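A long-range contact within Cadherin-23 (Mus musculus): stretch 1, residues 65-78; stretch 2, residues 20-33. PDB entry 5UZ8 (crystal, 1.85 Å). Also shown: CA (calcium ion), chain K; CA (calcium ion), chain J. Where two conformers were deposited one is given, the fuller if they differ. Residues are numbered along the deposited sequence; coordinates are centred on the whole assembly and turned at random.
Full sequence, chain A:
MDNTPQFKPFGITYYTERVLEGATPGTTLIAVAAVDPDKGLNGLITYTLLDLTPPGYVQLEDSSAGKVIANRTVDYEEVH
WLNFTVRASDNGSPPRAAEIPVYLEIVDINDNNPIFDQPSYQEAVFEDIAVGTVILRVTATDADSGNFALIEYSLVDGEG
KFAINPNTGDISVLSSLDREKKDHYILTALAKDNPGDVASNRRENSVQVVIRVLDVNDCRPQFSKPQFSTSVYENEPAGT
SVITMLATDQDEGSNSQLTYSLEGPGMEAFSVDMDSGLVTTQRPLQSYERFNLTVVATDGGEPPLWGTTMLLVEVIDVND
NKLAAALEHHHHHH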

ATOM      1  N   ALA A  65      35.405 -19.073 -37.506  1.00 25.15           N
ATOM      2  CA  ALA A  65      34.677 -17.853 -37.836  1.00 24.24           C
ATOM      3  C   ALA A  65      34.582 -16.915 -36.648  1.00 22.42           C
ATOM      4  O   ALA A  65      34.866 -17.311 -35.515  1.00 22.39           O
ATOM      5  CB  ALA A  65      33.282 -18.203 -38.325  1.00 24.68           C
ATOM      6  N   GLY A  66      34.147 -15.676 -36.900  1.00 21.20           N
ATOM      7  CA  GLY A  66      34.058 -14.672 -35.851  1.00 19.84           C
ATOM      8  C   GLY A  66      32.647 -14.481 -35.313  1.00 18.96           C
ATOM      9  O   GLY A  66      32.294 -13.385 -34.853  1.00 17.70           O
ATOM     10  N   LYS A  67      31.847 -15.541 -35.294  1.00 19.56           N
ATOM     11  CA  LYS A  67      30.513 -15.443 -34.730  1.00 19.49           C
ATOM     12  C   LYS A  67      30.555 -15.642 -33.217  1.00 18.52           C
ATOM     13  O   LYS A  67      30.935 -16.712 -32.757  1.00 19.50           O
ATOM     14  CB  LYS A  67      29.571 -16.463 -35.361  1.00 22.07           C
ATOM     15  CG  LYS A  67      28.142 -16.248 -34.882  1.00 22.91           C
ATOM     16  CD  LYS A  67      27.246 -17.435 -35.195  1.00 25.72           C
ATOM     17  CE  LYS A  67      26.980 -17.589 -36.669  1.00 28.20           C
ATOM     18  NZ  LYS A  67      26.372 -18.943 -36.843  1.00 30.83           N
ATOM     19  N   VAL A  68      30.132 -14.638 -32.455  1.00 16.52           N
ATOM     20  CA  VAL A  68      30.175 -14.676 -31.001  1.00 15.86           C
ATOM     21  C   VAL A  68      28.747 -14.865 -30.513  1.00 15.31           C
ATOM     22  O   VAL A  68      27.843 -14.108 -30.905  1.00 14.54           O
ATOM     23  CB  VAL A  68      30.760 -13.379 -30.418  1.00 15.70           C
ATOM     24  CG1 VAL A  68      30.731 -13.412 -28.895  1.00 15.79           C
ATOM     25  CG2 VAL A  68      32.186 -13.167 -30.942  1.00 16.00           C
ATOM     26  N   ILE A  69      28.576 -15.883 -29.678  1.00 14.86           N
ATOM     27  CA  ILE A  69      27.278 -16.250 -29.121  1.00 14.78           C
ATOM     28  C   ILE A  69      27.286 -16.145 -27.596  1.00 14.28           C
ATOM     29  O   ILE A  69      28.341 -16.145 -26.951  1.00 14.02           O
ATOM     30  CB  ILE A  69      26.853 -17.668 -29.553  1.00 15.76           C
ATOM     31  CG1 ILE A  69      27.776 -18.746 -28.932  1.00 16.50           C
ATOM     32  CG2 ILE A  69      26.836 -17.770 -31.072  1.00 16.72           C
ATOM     33  CD1 ILE A  69      27.481 -20.185 -29.329  1.00 17.89           C
ATOM     34  N   ALA A  70      26.088 -16.054 -27.036  1.00 13.92           N
ATOM     35  CA  ALA A  70      25.901 -16.058 -25.597  1.00 13.84           C
ATOM     36  C   ALA A  70      26.284 -17.408 -24.952  1.00 14.60           C
ATOM     37  O   ALA A  70      25.911 -18.482 -25.440  1.00 14.97           O
ATOM     38  CB  ALA A  70      24.456 -15.676 -25.252  1.00 13.63           C
ATOM     39  N   ASN A  71      27.032 -17.316 -23.854  1.00 14.68           N
ATOM     40  CA  ASN A  71      27.338 -18.408 -22.967  1.00 16.08           C
ATOM     41  C   ASN A  71      26.365 -18.307 -21.789  1.00 16.70           C
ATOM     42  O   ASN A  71      25.217 -18.683 -21.961  1.00 16.68           O
ATOM     43  CB  ASN A  71      28.827 -18.416 -22.596  1.00 16.16           C
ATOM     44  CG  ASN A  71      29.227 -19.602 -21.745  1.00 17.13           C
ATOM     45  OD1 ASN A  71      28.428 -20.507 -21.479  1.00 17.65           O
ATOM     46  ND2 ASN A  71      30.500 -19.632 -21.337  1.00 17.33           N
ATOM     47  N   ARG A  72      26.792 -17.812 -20.627  0.62 17.07           N
ATOM     48  CA  ARG A  72      25.829 -17.515 -19.585  0.62 17.50           C
ATOM     49  C   ARG A  72      24.953 -16.347 -20.029  0.62 17.22           C
ATOM     50  O   ARG A  72      25.389 -15.459 -20.771  0.62 16.91           O
ATOM     51  CB  ARG A  72      26.518 -17.234 -18.251  0.62 18.12           C
ATOM     52  CG  ARG A  72      27.148 -18.481 -17.684  0.62 19.55           C
ATOM     53  CD  ARG A  72      28.053 -18.191 -16.510  0.62 20.72           C
ATOM     54  NE  ARG A  72      28.590 -19.445 -16.004  0.62 22.51           N
ATOM     55  CZ  ARG A  72      29.571 -20.150 -16.566  0.62 23.24           C
ATOM     56  NH1 ARG A  72      30.203 -19.714 -17.673  0.62 22.92           N
ATOM     57  NH2 ARG A  72      29.931 -21.305 -15.990  0.62 24.80           N
ATOM     58  N   THR A  73      23.704 -16.364 -19.580  1.00 17.68           N
ATOM     59  CA  THR A  73      22.840 -15.204 -19.815  0.50 17.31           C
ATOM     60  C   THR A  73      23.267 -14.038 -18.940  1.00 16.89           C
ATOM     61  O   THR A  73      23.654 -14.212 -17.801  1.00 17.72           O
ATOM     62  CB  THR A  73      21.368 -15.493 -19.517  0.50 18.20           C
ATOM     63  OG1 THR A  73      21.245 -15.990 -18.172  0.50 19.04           O
ATOM     64  CG2 THR A  73      20.861 -16.492 -20.510  0.50 18.71           C
ATOM     65  N   VAL A  74      23.215 -12.851 -19.519  1.00 15.72           N
ATOM     66  CA  VAL A  74      23.644 -11.626 -18.840  1.00 15.91           C
ATOM     67  C   VAL A  74      22.434 -10.906 -18.240  1.00 15.05           C
ATOM     68  O   VAL A  74      21.324 -10.962 -18.789  1.00 14.89           O
ATOM     69  CB  VAL A  74      24.421 -10.712 -19.810  1.00 15.92           C
ATOM     70  CG1 VAL A  74      23.513 -10.034 -20.826  1.00 15.70           C
ATOM     71  CG2 VAL A  74      25.252  -9.694 -19.056  1.00 16.42           C
ATOM     72  N   ASP A  75      22.681 -10.276 -17.110  1.00 15.51           N
ATOM     73  CA  ASP A  75      21.702  -9.535 -16.337  1.00 15.63           C
ATOM     74  C   ASP A  75      22.141  -8.058 -16.285  1.00 15.56           C
ATOM     75  O   ASP A  75      23.182  -7.738 -15.718  1.00 16.12           O
ATOM     76  CB  ASP A  75      21.677 -10.122 -14.926  1.00 16.47           C
ATOM     77  CG  ASP A  75      20.642  -9.453 -14.008  1.00 17.53           C
ATOM     78  OD1 ASP A  75      19.880  -8.560 -14.441  1.00 16.82           O
ATOM     79  OD2 ASP A  75      20.609  -9.823 -12.829  1.00 18.36           O
ATOM     80  N   TYR A  76      21.329  -7.162 -16.849  1.00 15.22           N
ATOM     81  CA  TYR A  76      21.627  -5.737 -16.843  1.00 15.19           C
ATOM     82  C   TYR A  76      21.779  -5.232 -15.416  1.00 16.43           C
ATOM     83  O   TYR A  76      22.563  -4.346 -15.165  1.00 17.17           O
ATOM     84  CB  TYR A  76      20.531  -4.921 -17.563  1.00 15.02           C
ATOM     85  CG  TYR A  76      20.859  -3.455 -17.642  1.00 15.42           C
ATOM     86  CD1 TYR A  76      21.706  -2.949 -18.661  1.00 15.32           C
ATOM     87  CD2 TYR A  76      20.370  -2.561 -16.699  1.00 16.31           C
ATOM     88  CE1 TYR A  76      22.010  -1.611 -18.721  1.00 16.04           C
ATOM     89  CE2 TYR A  76      20.670  -1.226 -16.776  1.00 16.89           C
ATOM     90  CZ  TYR A  76      21.493  -0.765 -17.766  1.00 16.90           C
ATOM     91  OH  TYR A  76      21.786   0.564 -17.814  1.00 18.06           O
ATOM     92  N   GLU A  77      21.026  -5.809 -14.487  1.00 16.43           N
ATOM     93  CA  GLU A  77      21.140  -5.393 -13.106  1.00 17.89           C
ATOM     94  C   GLU A  77      22.497  -5.758 -12.464  1.00 18.99           C
ATOM     95  O   GLU A  77      22.796  -5.239 -11.400  1.00 20.10           O
ATOM     96  CB  GLU A  77      19.947  -5.886 -12.277  1.00 18.30           C
ATOM     97  CG  GLU A  77      18.669  -5.091 -12.500  1.00 18.28           C
ATOM     98  CD  GLU A  77      18.081  -5.168 -13.912  1.00 17.36           C
ATOM     99  OE1 GLU A  77      17.961  -4.096 -14.502  1.00 16.83           O
ATOM    100  OE2 GLU A  77      17.696  -6.256 -14.431  1.00 16.35           O
ATOM    101  N   GLU A  78      23.314  -6.594 -13.145  1.00 18.94           N
ATOM    102  CA  GLU A  78      24.675  -6.947 -12.694  0.50 19.66           C
ATOM    103  C   GLU A  78      25.766  -6.408 -13.614  1.00 18.76           C
ATOM    104  O   GLU A  78      26.844  -6.055 -13.148  1.00 18.92           O
ATOM    105  CB  GLU A  78      24.826  -8.471 -12.617  0.50 20.36           C
ATOM    106  CG  GLU A  78      23.936  -9.128 -11.578  0.50 21.92           C
ATOM    107  CD  GLU A  78      24.213  -8.622 -10.177  0.50 23.92           C
ATOM    108  OE1 GLU A  78      25.335  -8.128  -9.924  0.50 26.21           O
ATOM    109  OE2 GLU A  78      23.312  -8.700  -9.322  0.50 26.02           O
TER
HETATM  110 CA    CA K2610      17.635  -8.420 -15.126  1.00 18.18          CA
HETATM  111 CA    CA J2609      16.190  -4.964 -16.106  1.00 14.33          CA
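Stretch 2 20-33: LEGATPGTTLIAVA

Stretches distant in sequence can be joined both by strand pairing and by shared metal ligands, and this cadherin-23 contact illustrates both. Stretch 2 runs against stretch 1, with the strand through Thr28 and Ile30 and the strand through Val68 and Ala70 having N-to-C directions 160° apart and axes approaching to 4.4 Å. Glu21, which gives up the most surface, precedes the strand of stretch 2, in a type II turn from Leu20 to Ala23. Its CA-to-CB bond points toward stretch 1, and its side chain (chi1 p, chi2 t) bridges two calcium ions: OE2 lies 2.4 Å from the chain K ion, which Asp75 and Glu77 also bind, and OE1 lies 2.3 Å from the chain J ion. Tyr76 N donates to Glu21 OE2 at 2.8 Å, while Gly22 N donates to Val74 O at 2.9 Å. A second type II turn, Thr24 to Thr27, wraps Ala70: Gly26 N reaches Ala70 O and Ala70 N reaches Thr27 O, both at 2.8 Å, and Ala70 CB rests 4.1 Å from Leu29 CD2. In the ladder, Val68 pairs with Ile30. Val68 N donates to Ile30 O at 2.8 Å, but a beta bulge shifts the register, so Val68 O accepts Leu29 N at 2.7 Å and, weakly, Ile30 N at 3.4 Å. Beside these bonds, Val68 CB packs 3.8 Å from Ile30 CG2.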

ATOM      1  N   LEU A  20      20.308  -7.376 -25.709  1.00 17.57           N
ATOM      2  CA  LEU A  20      19.268  -7.356 -24.657  1.00 18.11           C
ATOM      3  C   LEU A  20      19.670  -8.267 -23.531  1.00 16.69           C
ATOM      4  O   LEU A  20      20.028  -9.436 -23.757  1.00 16.89           O
ATOM      5  CB  LEU A  20      17.923  -7.826 -25.187  1.00 20.42           C
ATOM      6  CG  LEU A  20      17.303  -7.028 -26.322  1.00 22.79           C
ATOM      7  CD1 LEU A  20      16.087  -7.768 -26.866  1.00 24.53           C
ATOM      8  CD2 LEU A  20      16.901  -5.642 -25.840  1.00 24.49           C
ATOM      9  N   GLU A  21      19.602  -7.773 -22.303  1.00 15.54           N
ATOM     10  CA  GLU A  21      19.767  -8.677 -21.171  1.00 14.86           C
ATOM     11  C   GLU A  21      18.795  -9.851 -21.292  1.00 15.23           C
ATOM     12  O   GLU A  21      17.713  -9.718 -21.850  1.00 15.38           O
ATOM     13  CB  GLU A  21      19.603  -7.963 -19.838  1.00 14.36           C
ATOM     14  CG  GLU A  21      18.202  -7.472 -19.562  1.00 14.66           C
ATOM     15  CD  GLU A  21      17.989  -7.057 -18.121  1.00 14.44           C
ATOM     16  OE1 GLU A  21      17.219  -6.084 -17.889  1.00 14.67           O
ATOM     17  OE2 GLU A  21      18.568  -7.714 -17.233  1.00 14.10           O
ATOM     18  N   GLY A  22      19.231 -11.015 -20.832  1.00 16.36           N
ATOM     19  CA  GLY A  22      18.430 -12.217 -20.900  1.00 16.80           C
ATOM     20  C   GLY A  22      18.526 -13.009 -22.184  1.00 17.53           C
ATOM     21  O   GLY A  22      17.870 -14.058 -22.295  1.00 18.11           O
ATOM     22  N   ALA A  23      19.315 -12.536 -23.152  1.00 16.73           N
ATOM     23  CA  ALA A  23      19.539 -13.261 -24.394  1.00 16.92           C
ATOM     24  C   ALA A  23      19.947 -14.688 -24.041  1.00 16.88           C
ATOM     25  O   ALA A  23      20.875 -14.913 -23.226  1.00 16.78           O
ATOM     26  CB  ALA A  23      20.645 -12.590 -25.193  1.00 17.50           C
ATOM     27  N   THR A  24      19.247 -15.647 -24.607  1.00 16.61           N
ATOM     28  CA  THR A  24      19.453 -17.052 -24.208  1.00 16.89           C
ATOM     29  C   THR A  24      20.798 -17.592 -24.725  1.00 16.24           C
ATOM     30  O   THR A  24      21.293 -17.162 -25.776  1.00 15.15           O
ATOM     31  CB  THR A  24      18.292 -17.952 -24.700  1.00 18.03           C
ATOM     32  OG1 THR A  24      18.034 -17.680 -26.083  1.00 18.25           O
ATOM     33  CG2 THR A  24      17.038 -17.707 -23.895  1.00 18.91           C
ATOM     34  N   PRO A  25      21.381 -18.576 -24.011  1.00 16.07           N
ATOM     35  CA  PRO A  25      22.626 -19.152 -24.503  1.00 16.21           C
ATOM     36  C   PRO A  25      22.504 -19.628 -25.942  1.00 16.59           C
ATOM     37  O   PRO A  25      21.464 -20.166 -26.351  1.00 16.86           O
ATOM     38  CB  PRO A  25      22.895 -20.312 -23.529  1.00 17.33           C
ATOM     39  CG  PRO A  25      22.224 -19.887 -22.272  1.00 17.04           C
ATOM     40  CD  PRO A  25      20.983 -19.153 -22.723  1.00 16.68           C
ATOM     41  N   GLY A  26      23.559 -19.416 -26.720  1.00 16.54           N
ATOM     42  CA  GLY A  26      23.544 -19.728 -28.154  1.00 17.41           C
ATOM     43  C   GLY A  26      23.117 -18.591 -29.066  1.00 17.15           C
ATOM     44  O   GLY A  26      23.320 -18.680 -30.259  1.00 18.47           O
ATOM     45  N   THR A  27      22.528 -17.540 -28.514  1.00 16.25           N
ATOM     46  CA  THR A  27      22.091 -16.372 -29.263  1.00 16.05           C
ATOM     47  C   THR A  27      23.307 -15.652 -29.831  1.00 15.80           C
ATOM     48  O   THR A  27      24.312 -15.472 -29.120  1.00 14.59           O
ATOM     49  CB  THR A  27      21.311 -15.400 -28.373  1.00 15.70           C
ATOM     50  OG1 THR A  27      20.128 -16.044 -27.909  1.00 16.27           O
ATOM     51  CG2 THR A  27      20.897 -14.095 -29.129  1.00 15.78           C
ATOM     52  N   THR A  28      23.219 -15.278 -31.107  1.00 15.98           N
ATOM     53  CA  THR A  28      24.302 -14.556 -31.747  1.00 16.72           C
ATOM     54  C   THR A  28      24.330 -13.139 -31.198  1.00 15.80           C
ATOM     55  O   THR A  28      23.314 -12.428 -31.216  1.00 16.09           O
ATOM     56  CB  THR A  28      24.146 -14.517 -33.275  1.00 17.98           C
ATOM     57  OG1 THR A  28      24.257 -15.845 -33.799  1.00 19.07           O
ATOM     58  CG2 THR A  28      25.201 -13.635 -33.917  1.00 18.11           C
ATOM     59  N   LEU A  29      25.481 -12.748 -30.678  1.00 15.04           N
ATOM     60  CA  LEU A  29      25.635 -11.435 -30.083  1.00 15.09           C
ATOM     61  C   LEU A  29      26.303 -10.452 -31.046  1.00 15.56           C
ATOM     62  O   LEU A  29      25.937  -9.287 -31.080  1.00 16.19           O
ATOM     63  CB  LEU A  29      26.437 -11.528 -28.822  1.00 14.89           C
ATOM     64  CG  LEU A  29      25.898 -12.481 -27.762  1.00 15.29           C
ATOM     65  CD1 LEU A  29      26.811 -12.391 -26.549  1.00 15.74           C
ATOM     66  CD2 LEU A  29      24.462 -12.174 -27.404  1.00 15.52           C
ATOM     67  N   ILE A  30      27.296 -10.919 -31.786  1.00 16.07           N
ATOM     68  CA  ILE A  30      27.987 -10.103 -32.774  1.00 16.79           C
ATOM     69  C   ILE A  30      28.719 -11.045 -33.685  1.00 17.49           C
ATOM     70  O   ILE A  30      29.084 -12.129 -33.277  1.00 16.34           O
ATOM     71  CB  ILE A  30      28.955  -9.097 -32.109  1.00 16.83           C
ATOM     72  CG1 ILE A  30      29.479  -8.070 -33.126  1.00 17.69           C
ATOM     73  CG2 ILE A  30      30.102  -9.789 -31.340  1.00 16.78           C
ATOM     74  CD1 ILE A  30      30.193  -6.917 -32.427  1.00 18.29           C
ATOM     75  N   ALA A  31      28.910 -10.642 -34.936  1.00 18.45           N
ATOM     76  CA  ALA A  31      29.743 -11.403 -35.845  1.00 20.04           C
ATOM     77  C   ALA A  31      30.772 -10.500 -36.455  1.00 21.37           C
ATOM     78  O   ALA A  31      30.416  -9.464 -37.013  1.00 21.88           O
ATOM     79  CB  ALA A  31      28.903 -12.029 -36.927  1.00 21.45           C
ATOM     80  N   VAL A  32      32.034 -10.875 -36.296  1.00 21.35           N
ATOM     81  CA  VAL A  32      33.152 -10.108 -36.840  1.00 22.01           C
ATOM     82  C   VAL A  32      33.894 -10.977 -37.838  1.00 22.77           C
ATOM     83  O   VAL A  32      33.708 -12.196 -37.871  1.00 22.29           O
ATOM     84  CB  VAL A  32      34.096  -9.614 -35.740  1.00 21.86           C
ATOM     85  CG1 VAL A  32      33.338  -8.842 -34.680  1.00 22.42           C
ATOM     86  CG2 VAL A  32      34.875 -10.755 -35.112  1.00 22.49           C
ATOM     87  N   ALA A  33      34.751 -10.356 -38.645  1.00 23.09           N
ATOM     88  CA  ALA A  33      35.479 -11.067 -39.656  1.00 23.83           C
ATOM     89  C   ALA A  33      36.779 -10.345 -39.943  1.00 24.14           C
ATOM     90  O   ALA A  33      36.828  -9.108 -39.934  1.00 22.79           O
ATOM     91  CB  ALA A  33      34.662 -11.179 -40.942  1.00 25.07           C
TER
HETATM   92  O   HOH W   1      22.761 -13.050 -22.331  1.00 19.83           O
HETATM   93  O   HOH W   2      33.682 -14.551 -39.378  1.00 30.13           O
HETATM   94  O   HOH W   3      16.706  -8.880 -13.008  1.00 17.11           O
HETATM   95  O   HOH W   4      18.071 -10.833 -15.217  1.00 17.44           O